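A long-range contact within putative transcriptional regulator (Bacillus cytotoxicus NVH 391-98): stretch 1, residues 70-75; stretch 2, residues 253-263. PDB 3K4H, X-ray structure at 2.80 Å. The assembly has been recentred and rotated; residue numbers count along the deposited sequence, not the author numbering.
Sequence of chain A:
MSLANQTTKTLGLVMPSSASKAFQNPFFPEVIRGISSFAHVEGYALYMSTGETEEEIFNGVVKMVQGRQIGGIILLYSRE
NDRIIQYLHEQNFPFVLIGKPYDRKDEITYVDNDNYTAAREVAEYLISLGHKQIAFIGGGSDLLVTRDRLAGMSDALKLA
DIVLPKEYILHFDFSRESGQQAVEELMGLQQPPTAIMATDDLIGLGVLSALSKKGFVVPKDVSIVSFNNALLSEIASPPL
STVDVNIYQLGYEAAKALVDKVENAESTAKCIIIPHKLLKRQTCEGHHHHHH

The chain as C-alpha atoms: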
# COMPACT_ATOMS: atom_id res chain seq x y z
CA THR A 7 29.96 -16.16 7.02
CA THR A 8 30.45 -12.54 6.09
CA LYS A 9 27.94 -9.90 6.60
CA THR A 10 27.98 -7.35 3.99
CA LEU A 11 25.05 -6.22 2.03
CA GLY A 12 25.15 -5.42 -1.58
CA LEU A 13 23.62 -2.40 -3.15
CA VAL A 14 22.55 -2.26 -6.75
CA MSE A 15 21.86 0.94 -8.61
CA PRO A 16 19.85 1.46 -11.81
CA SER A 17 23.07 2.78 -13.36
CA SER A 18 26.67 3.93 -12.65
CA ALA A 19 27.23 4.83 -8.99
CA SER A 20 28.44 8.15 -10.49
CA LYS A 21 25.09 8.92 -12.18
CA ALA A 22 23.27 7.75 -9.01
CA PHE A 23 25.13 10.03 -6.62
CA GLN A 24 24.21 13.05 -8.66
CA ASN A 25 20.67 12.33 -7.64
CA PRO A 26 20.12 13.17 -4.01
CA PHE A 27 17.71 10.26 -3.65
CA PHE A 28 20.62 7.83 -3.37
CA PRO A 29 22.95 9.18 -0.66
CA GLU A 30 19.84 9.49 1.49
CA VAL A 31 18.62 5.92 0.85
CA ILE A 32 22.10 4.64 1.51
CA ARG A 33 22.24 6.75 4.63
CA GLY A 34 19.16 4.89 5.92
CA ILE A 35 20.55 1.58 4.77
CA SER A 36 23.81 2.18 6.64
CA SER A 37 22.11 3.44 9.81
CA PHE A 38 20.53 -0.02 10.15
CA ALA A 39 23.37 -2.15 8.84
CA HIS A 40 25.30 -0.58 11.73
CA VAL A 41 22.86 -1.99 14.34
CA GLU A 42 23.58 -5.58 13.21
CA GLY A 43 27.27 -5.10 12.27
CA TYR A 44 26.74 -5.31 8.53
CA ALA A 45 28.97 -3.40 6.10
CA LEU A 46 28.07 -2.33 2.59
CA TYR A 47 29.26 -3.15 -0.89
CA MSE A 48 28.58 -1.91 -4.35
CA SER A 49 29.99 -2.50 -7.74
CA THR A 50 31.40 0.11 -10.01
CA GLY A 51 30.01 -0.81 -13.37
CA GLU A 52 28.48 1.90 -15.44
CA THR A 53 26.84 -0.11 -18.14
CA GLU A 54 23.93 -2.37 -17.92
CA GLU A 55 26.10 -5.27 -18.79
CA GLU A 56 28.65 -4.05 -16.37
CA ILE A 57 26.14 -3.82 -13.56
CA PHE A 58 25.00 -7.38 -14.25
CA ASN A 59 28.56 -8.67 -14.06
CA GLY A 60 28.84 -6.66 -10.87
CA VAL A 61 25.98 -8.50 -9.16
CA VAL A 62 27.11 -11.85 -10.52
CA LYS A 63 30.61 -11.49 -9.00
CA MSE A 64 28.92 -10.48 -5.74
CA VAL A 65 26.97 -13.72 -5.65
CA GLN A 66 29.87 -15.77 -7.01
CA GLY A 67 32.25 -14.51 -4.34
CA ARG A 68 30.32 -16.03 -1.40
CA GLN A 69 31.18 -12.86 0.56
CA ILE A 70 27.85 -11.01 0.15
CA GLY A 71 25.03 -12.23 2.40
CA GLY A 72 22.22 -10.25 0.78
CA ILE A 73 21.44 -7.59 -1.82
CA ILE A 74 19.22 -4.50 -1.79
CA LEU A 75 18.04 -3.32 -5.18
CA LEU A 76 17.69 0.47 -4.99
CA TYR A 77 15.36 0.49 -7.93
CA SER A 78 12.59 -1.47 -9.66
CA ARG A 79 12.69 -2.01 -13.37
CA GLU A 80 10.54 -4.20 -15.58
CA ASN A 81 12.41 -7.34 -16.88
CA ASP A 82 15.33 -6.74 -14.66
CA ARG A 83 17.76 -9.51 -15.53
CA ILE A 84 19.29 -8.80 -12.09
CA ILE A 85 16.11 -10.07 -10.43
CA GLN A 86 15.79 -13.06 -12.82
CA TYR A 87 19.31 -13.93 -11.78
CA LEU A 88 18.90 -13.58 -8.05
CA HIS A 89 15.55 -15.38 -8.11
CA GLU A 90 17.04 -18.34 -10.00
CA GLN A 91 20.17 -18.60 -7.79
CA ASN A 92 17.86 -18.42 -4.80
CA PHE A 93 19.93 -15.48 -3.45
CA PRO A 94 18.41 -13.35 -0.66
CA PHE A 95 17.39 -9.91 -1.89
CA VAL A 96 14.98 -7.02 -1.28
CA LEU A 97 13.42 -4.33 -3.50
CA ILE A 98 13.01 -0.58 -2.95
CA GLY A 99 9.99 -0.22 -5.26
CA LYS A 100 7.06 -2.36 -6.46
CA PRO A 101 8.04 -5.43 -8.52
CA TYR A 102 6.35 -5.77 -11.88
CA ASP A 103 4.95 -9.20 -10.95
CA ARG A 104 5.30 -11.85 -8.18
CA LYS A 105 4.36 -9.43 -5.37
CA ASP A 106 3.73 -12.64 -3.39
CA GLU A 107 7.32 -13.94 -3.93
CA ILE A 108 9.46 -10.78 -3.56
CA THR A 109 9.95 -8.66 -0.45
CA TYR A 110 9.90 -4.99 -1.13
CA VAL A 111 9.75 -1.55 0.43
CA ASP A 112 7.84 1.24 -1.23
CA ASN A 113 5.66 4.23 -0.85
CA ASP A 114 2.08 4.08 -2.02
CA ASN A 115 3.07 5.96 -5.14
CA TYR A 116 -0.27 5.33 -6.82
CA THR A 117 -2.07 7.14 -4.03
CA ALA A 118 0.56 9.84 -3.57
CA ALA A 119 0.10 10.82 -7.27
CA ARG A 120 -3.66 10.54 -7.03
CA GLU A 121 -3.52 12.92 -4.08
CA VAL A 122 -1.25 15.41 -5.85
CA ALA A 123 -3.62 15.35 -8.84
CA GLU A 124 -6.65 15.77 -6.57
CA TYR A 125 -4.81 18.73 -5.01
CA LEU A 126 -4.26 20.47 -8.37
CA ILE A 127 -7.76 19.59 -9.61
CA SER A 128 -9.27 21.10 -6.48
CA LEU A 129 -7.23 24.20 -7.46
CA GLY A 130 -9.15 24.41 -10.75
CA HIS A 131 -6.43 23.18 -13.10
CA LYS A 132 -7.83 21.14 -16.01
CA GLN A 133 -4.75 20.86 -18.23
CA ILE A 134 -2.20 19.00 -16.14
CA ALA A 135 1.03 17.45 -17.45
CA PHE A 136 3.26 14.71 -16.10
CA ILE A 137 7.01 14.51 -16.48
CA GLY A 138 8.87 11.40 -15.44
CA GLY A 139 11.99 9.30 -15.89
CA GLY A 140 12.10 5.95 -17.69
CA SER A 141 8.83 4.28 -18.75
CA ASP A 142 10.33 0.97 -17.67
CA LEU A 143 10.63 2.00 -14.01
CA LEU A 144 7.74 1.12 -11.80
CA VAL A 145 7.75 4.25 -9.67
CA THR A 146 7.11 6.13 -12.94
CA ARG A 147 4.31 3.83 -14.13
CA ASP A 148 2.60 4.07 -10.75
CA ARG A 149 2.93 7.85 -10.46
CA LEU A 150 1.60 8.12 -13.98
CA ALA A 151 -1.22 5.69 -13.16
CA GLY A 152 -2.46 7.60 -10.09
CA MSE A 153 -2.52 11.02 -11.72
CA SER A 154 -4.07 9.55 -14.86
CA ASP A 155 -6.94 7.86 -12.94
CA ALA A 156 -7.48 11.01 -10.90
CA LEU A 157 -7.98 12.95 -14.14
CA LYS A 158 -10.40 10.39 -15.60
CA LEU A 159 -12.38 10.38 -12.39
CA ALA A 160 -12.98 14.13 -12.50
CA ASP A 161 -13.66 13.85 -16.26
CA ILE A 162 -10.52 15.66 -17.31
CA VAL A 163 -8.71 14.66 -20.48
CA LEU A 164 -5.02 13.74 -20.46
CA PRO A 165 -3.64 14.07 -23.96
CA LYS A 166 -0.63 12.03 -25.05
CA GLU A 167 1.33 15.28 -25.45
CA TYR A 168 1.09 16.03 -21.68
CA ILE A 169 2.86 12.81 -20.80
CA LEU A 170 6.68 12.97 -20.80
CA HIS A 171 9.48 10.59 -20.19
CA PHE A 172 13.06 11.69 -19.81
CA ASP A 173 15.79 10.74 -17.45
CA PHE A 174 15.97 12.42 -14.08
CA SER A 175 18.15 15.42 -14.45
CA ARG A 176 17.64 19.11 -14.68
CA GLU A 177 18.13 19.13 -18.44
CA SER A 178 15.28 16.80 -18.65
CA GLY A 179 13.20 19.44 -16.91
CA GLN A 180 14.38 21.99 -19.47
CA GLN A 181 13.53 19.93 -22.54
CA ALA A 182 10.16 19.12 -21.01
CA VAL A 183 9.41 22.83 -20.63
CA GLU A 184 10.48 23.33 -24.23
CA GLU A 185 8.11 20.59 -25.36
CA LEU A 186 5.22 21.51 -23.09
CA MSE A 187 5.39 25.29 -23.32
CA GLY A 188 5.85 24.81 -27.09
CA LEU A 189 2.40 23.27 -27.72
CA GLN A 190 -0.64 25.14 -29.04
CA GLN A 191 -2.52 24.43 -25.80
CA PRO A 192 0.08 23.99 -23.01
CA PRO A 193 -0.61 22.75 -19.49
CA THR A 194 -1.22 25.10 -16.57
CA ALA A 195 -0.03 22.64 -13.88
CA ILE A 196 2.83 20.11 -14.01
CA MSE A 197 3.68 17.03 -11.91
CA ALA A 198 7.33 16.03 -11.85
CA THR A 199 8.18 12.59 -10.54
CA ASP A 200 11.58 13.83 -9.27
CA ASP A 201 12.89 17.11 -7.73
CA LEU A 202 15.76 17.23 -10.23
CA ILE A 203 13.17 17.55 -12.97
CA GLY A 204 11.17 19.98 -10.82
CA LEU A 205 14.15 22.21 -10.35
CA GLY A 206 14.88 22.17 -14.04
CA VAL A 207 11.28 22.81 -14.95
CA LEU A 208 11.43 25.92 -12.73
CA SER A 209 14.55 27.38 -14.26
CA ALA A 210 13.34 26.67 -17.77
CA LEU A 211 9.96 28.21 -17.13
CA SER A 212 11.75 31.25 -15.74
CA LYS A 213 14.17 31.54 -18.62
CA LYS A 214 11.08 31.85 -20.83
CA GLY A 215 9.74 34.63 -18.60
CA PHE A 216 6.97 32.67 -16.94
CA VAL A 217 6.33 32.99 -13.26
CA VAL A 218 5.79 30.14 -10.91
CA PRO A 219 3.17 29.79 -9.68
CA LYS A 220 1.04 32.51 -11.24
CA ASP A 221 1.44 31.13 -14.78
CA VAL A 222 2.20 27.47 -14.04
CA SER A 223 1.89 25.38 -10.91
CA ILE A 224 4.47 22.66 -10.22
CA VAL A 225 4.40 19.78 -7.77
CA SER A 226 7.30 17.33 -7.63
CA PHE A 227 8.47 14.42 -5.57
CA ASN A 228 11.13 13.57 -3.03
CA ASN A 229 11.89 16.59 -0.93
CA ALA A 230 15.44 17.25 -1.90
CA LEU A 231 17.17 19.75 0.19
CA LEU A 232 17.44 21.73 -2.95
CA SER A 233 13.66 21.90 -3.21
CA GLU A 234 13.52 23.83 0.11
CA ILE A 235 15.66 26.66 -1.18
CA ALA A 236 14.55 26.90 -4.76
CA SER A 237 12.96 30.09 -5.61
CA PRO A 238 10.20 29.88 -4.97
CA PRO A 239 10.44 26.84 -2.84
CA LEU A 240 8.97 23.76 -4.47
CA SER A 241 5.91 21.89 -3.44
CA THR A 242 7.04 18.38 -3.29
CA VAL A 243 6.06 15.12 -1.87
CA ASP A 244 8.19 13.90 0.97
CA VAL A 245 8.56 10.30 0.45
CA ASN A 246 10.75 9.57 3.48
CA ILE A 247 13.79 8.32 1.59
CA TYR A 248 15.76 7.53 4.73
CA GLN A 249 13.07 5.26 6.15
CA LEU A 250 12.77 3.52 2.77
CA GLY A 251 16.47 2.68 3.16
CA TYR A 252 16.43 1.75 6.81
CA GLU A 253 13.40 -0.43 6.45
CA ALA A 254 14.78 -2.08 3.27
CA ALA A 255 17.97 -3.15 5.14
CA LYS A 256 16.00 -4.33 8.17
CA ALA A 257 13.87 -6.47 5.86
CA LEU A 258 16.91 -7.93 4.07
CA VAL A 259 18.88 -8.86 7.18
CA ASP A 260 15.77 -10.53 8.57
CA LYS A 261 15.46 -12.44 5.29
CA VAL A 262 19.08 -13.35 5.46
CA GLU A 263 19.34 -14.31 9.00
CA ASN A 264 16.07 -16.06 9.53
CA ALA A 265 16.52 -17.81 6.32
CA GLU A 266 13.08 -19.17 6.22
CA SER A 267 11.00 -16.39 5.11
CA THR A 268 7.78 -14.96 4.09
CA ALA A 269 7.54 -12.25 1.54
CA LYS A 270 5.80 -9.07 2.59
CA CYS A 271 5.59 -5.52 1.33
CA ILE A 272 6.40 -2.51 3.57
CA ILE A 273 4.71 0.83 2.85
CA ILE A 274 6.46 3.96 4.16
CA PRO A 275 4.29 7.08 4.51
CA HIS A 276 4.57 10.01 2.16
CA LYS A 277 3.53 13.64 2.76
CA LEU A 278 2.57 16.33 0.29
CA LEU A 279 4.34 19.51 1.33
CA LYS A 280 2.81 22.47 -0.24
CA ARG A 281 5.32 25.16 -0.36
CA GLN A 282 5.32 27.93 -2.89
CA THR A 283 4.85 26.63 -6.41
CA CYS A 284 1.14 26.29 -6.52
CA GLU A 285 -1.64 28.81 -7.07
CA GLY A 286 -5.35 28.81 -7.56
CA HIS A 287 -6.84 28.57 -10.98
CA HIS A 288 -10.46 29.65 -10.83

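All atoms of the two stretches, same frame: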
# COMPACT_ATOMS: atom_id res chain seq x y z
N ILE A 70 29.05 -11.84 -0.08
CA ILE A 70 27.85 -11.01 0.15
C ILE A 70 26.68 -11.88 0.64
O ILE A 70 26.33 -12.89 0.02
CB ILE A 70 27.46 -10.19 -1.11
CG1 ILE A 70 28.63 -9.35 -1.66
CG2 ILE A 70 26.29 -9.30 -0.83
CD1 ILE A 70 29.69 -8.90 -0.62
N GLY A 71 26.11 -11.50 1.78
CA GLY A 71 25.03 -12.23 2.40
C GLY A 71 23.68 -11.89 1.80
O GLY A 71 22.76 -12.73 1.80
N GLY A 72 23.52 -10.68 1.28
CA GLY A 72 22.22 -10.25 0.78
C GLY A 72 22.38 -9.04 -0.10
O GLY A 72 23.44 -8.41 -0.09
N ILE A 73 21.34 -8.70 -0.87
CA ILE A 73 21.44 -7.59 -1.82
C ILE A 73 20.19 -6.74 -1.74
O ILE A 73 19.08 -7.28 -1.70
CB ILE A 73 21.58 -8.11 -3.25
CG1 ILE A 73 22.95 -8.75 -3.47
CG2 ILE A 73 21.34 -7.02 -4.25
CD1 ILE A 73 23.17 -9.35 -4.86
N ILE A 74 20.36 -5.41 -1.71
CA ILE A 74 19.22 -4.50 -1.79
C ILE A 74 19.23 -3.92 -3.16
O ILE A 74 20.23 -3.39 -3.58
CB ILE A 74 19.36 -3.33 -0.83
CG1 ILE A 74 19.58 -3.81 0.59
CG2 ILE A 74 18.11 -2.47 -0.83
CD1 ILE A 74 19.69 -2.70 1.61
N LEU A 75 18.13 -4.01 -3.89
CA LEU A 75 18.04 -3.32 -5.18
C LEU A 75 17.42 -1.95 -4.94
O LEU A 75 16.30 -1.85 -4.41
CB LEU A 75 17.17 -4.12 -6.14
CG LEU A 75 17.84 -5.26 -6.91
CD1 LEU A 75 16.82 -6.18 -7.48
CD2 LEU A 75 18.64 -4.67 -8.06
N GLU A 253 14.32 0.66 6.51
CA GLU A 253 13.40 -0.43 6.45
C GLU A 253 13.79 -1.48 5.38
O GLU A 253 13.64 -2.68 5.62
CB GLU A 253 11.97 0.08 6.29
CG GLU A 253 10.99 -0.68 7.21
CD GLU A 253 11.19 -0.37 8.68
OE1 GLU A 253 11.45 0.80 9.02
OE2 GLU A 253 11.08 -1.29 9.52
N ALA A 254 14.32 -1.07 4.24
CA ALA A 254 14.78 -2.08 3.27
C ALA A 254 15.84 -2.99 3.89
O ALA A 254 15.68 -4.21 3.87
CB ALA A 254 15.27 -1.47 2.03
N ALA A 255 16.87 -2.40 4.52
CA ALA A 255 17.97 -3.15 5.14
C ALA A 255 17.49 -4.06 6.27
O ALA A 255 17.96 -5.20 6.41
CB ALA A 255 19.04 -2.21 5.63
N LYS A 256 16.57 -3.56 7.07
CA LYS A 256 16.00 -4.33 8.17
C LYS A 256 15.25 -5.54 7.63
O LYS A 256 15.29 -6.62 8.21
CB LYS A 256 15.07 -3.45 8.99
CG LYS A 256 14.50 -4.07 10.23
CD LYS A 256 13.52 -3.14 10.85
CE LYS A 256 13.56 -3.35 12.31
NZ LYS A 256 12.56 -2.47 12.92
N ALA A 257 14.58 -5.37 6.50
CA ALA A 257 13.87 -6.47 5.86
C ALA A 257 14.83 -7.50 5.28
O ALA A 257 14.57 -8.69 5.35
CB ALA A 257 12.90 -5.96 4.79
N LEU A 258 15.95 -7.04 4.72
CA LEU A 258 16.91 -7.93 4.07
C LEU A 258 17.64 -8.78 5.09
O LEU A 258 17.78 -9.98 4.90
CB LEU A 258 17.90 -7.15 3.22
CG LEU A 258 19.02 -7.97 2.58
CD1 LEU A 258 18.47 -9.09 1.67
CD2 LEU A 258 20.01 -7.09 1.83
N VAL A 259 18.11 -8.16 6.16
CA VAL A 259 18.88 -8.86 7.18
C VAL A 259 17.99 -9.91 7.82
O VAL A 259 18.42 -11.03 8.11
CB VAL A 259 19.45 -7.87 8.23
CG1 VAL A 259 19.97 -8.57 9.46
CG2 VAL A 259 20.59 -7.08 7.61
N ASP A 260 16.72 -9.57 8.02
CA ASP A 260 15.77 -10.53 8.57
C ASP A 260 15.70 -11.72 7.61
O ASP A 260 15.90 -12.86 8.00
CB ASP A 260 14.41 -9.86 8.76
CG ASP A 260 13.37 -10.81 9.27
OD1 ASP A 260 13.55 -11.44 10.34
OD2 ASP A 260 12.33 -10.91 8.59
N LYS A 261 15.50 -11.43 6.33
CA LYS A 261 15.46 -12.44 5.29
C LYS A 261 16.73 -13.28 5.28
O LYS A 261 16.66 -14.49 5.08
CB LYS A 261 15.28 -11.77 3.94
CG LYS A 261 15.00 -12.72 2.79
CD LYS A 261 14.23 -12.00 1.67
CE LYS A 261 13.98 -12.95 0.53
NZ LYS A 261 12.61 -12.76 0.00
N VAL A 262 17.85 -12.63 5.45
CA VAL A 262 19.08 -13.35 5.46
C VAL A 262 19.30 -14.14 6.69
O VAL A 262 19.63 -15.28 6.63
CB VAL A 262 20.21 -12.40 5.41
CG1 VAL A 262 21.41 -13.08 5.71
CG2 VAL A 262 20.31 -11.85 4.09
N GLU A 263 19.23 -13.51 7.83
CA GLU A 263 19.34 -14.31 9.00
C GLU A 263 18.30 -15.34 9.35
O GLU A 263 18.64 -16.42 9.74
CB GLU A 263 19.65 -13.42 10.16
CG GLU A 263 20.88 -12.69 9.90
CD GLU A 263 21.23 -11.82 10.98
OE1 GLU A 263 20.45 -11.72 11.92
OE2 GLU A 263 22.28 -11.21 10.91

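Two residues carry about half of this contact, Ile74 from the strand and Leu258 from the helix, with 70 and 68 Å² covered by the opposite stretch. The strand runs nearly antiparallel to the helix, their N-to-C directions 151° apart and their axes 8.6 Å from each other at closest approach. The whole contact buries 280 Å² and has no hydrogen bond or salt bridge across it, so what joins the two elements is apolar packing and fit of shape.

Ile74 points its CA-to-CB bond toward the helix and reaches three residues there. Its chi1 is m and its chi2 t, which carries CD1 of Ile74 in toward the helix, 4.1 Å from CB of Ala255. The CG2 branch of Ile74 sits 4.2 Å from CB of Ala254, and CG1 of Ile74 packs against CD2 of Leu258 at 3.5 Å. A beta-branched residue suits this position on two counts: it is at home in a strand, and its two arms spread over the helix rather than meeting it at a single point. The alanines do the complementary job. Ala254 points toward the strand and Ala255 sideways, and each offers just a methyl, so the isoleucine can come close to the helix backbone; CD1 of Ile74 is 4.0 Å from CA of Ala255.

One turn further along the helix from Ala254, Leu258 also points toward the strand, with chi1 t and chi2 p. Its CD2 serves more than one neighbour: besides touching CG1 of Ile74, CD2 of Leu258 lies 3.4 Å from N of Ile73 and 3.6 Å from C of Gly72. The leucine therefore packs against main chain as well as side chain, and it can do so because of what stands beside it. Ile73 turns its own side chain away from the helix, in the alternation expected of a strand, leaving its main chain to be covered. Gly72 has no side chain at all. An ideal CB built there would point toward the helix and fall 2.9 Å from CD1 of Leu258, a clash, and a tight 3.0 Å from CG2 of Val262. Here glycine makes room for the leucine and the valine together.

Val262, four residues beyond Leu258, closes this end of the contact. It points toward the other stretch with chi1 t, placing CG2 of Val262 3.5 Å from O of Gly71 and 4.1 Å from CA of Gly72. The second glycine obeys a looser rule, since a CB on Gly71 would point sideways and have room, 4.2 Å from CG1 of Val262.

The helix places these groups by simple periodicity: Ala254, Leu258 and Val262 recur every four residues on the face toward the strand, linked by backbone hydrogen bonds from N of Leu258 to O of Ala254 (3.0 Å) and from N of Val262 to O of Leu258 (2.7 Å). The charged residues Glu253, Lys256, Asp260, Lys261 and Glu263 take no part in the contact. Two large side chains, Ile74 and Leu258, pack on each other, and small residues make room around them: alanines under the isoleucine, and Gly72 beside the leucine and the valine.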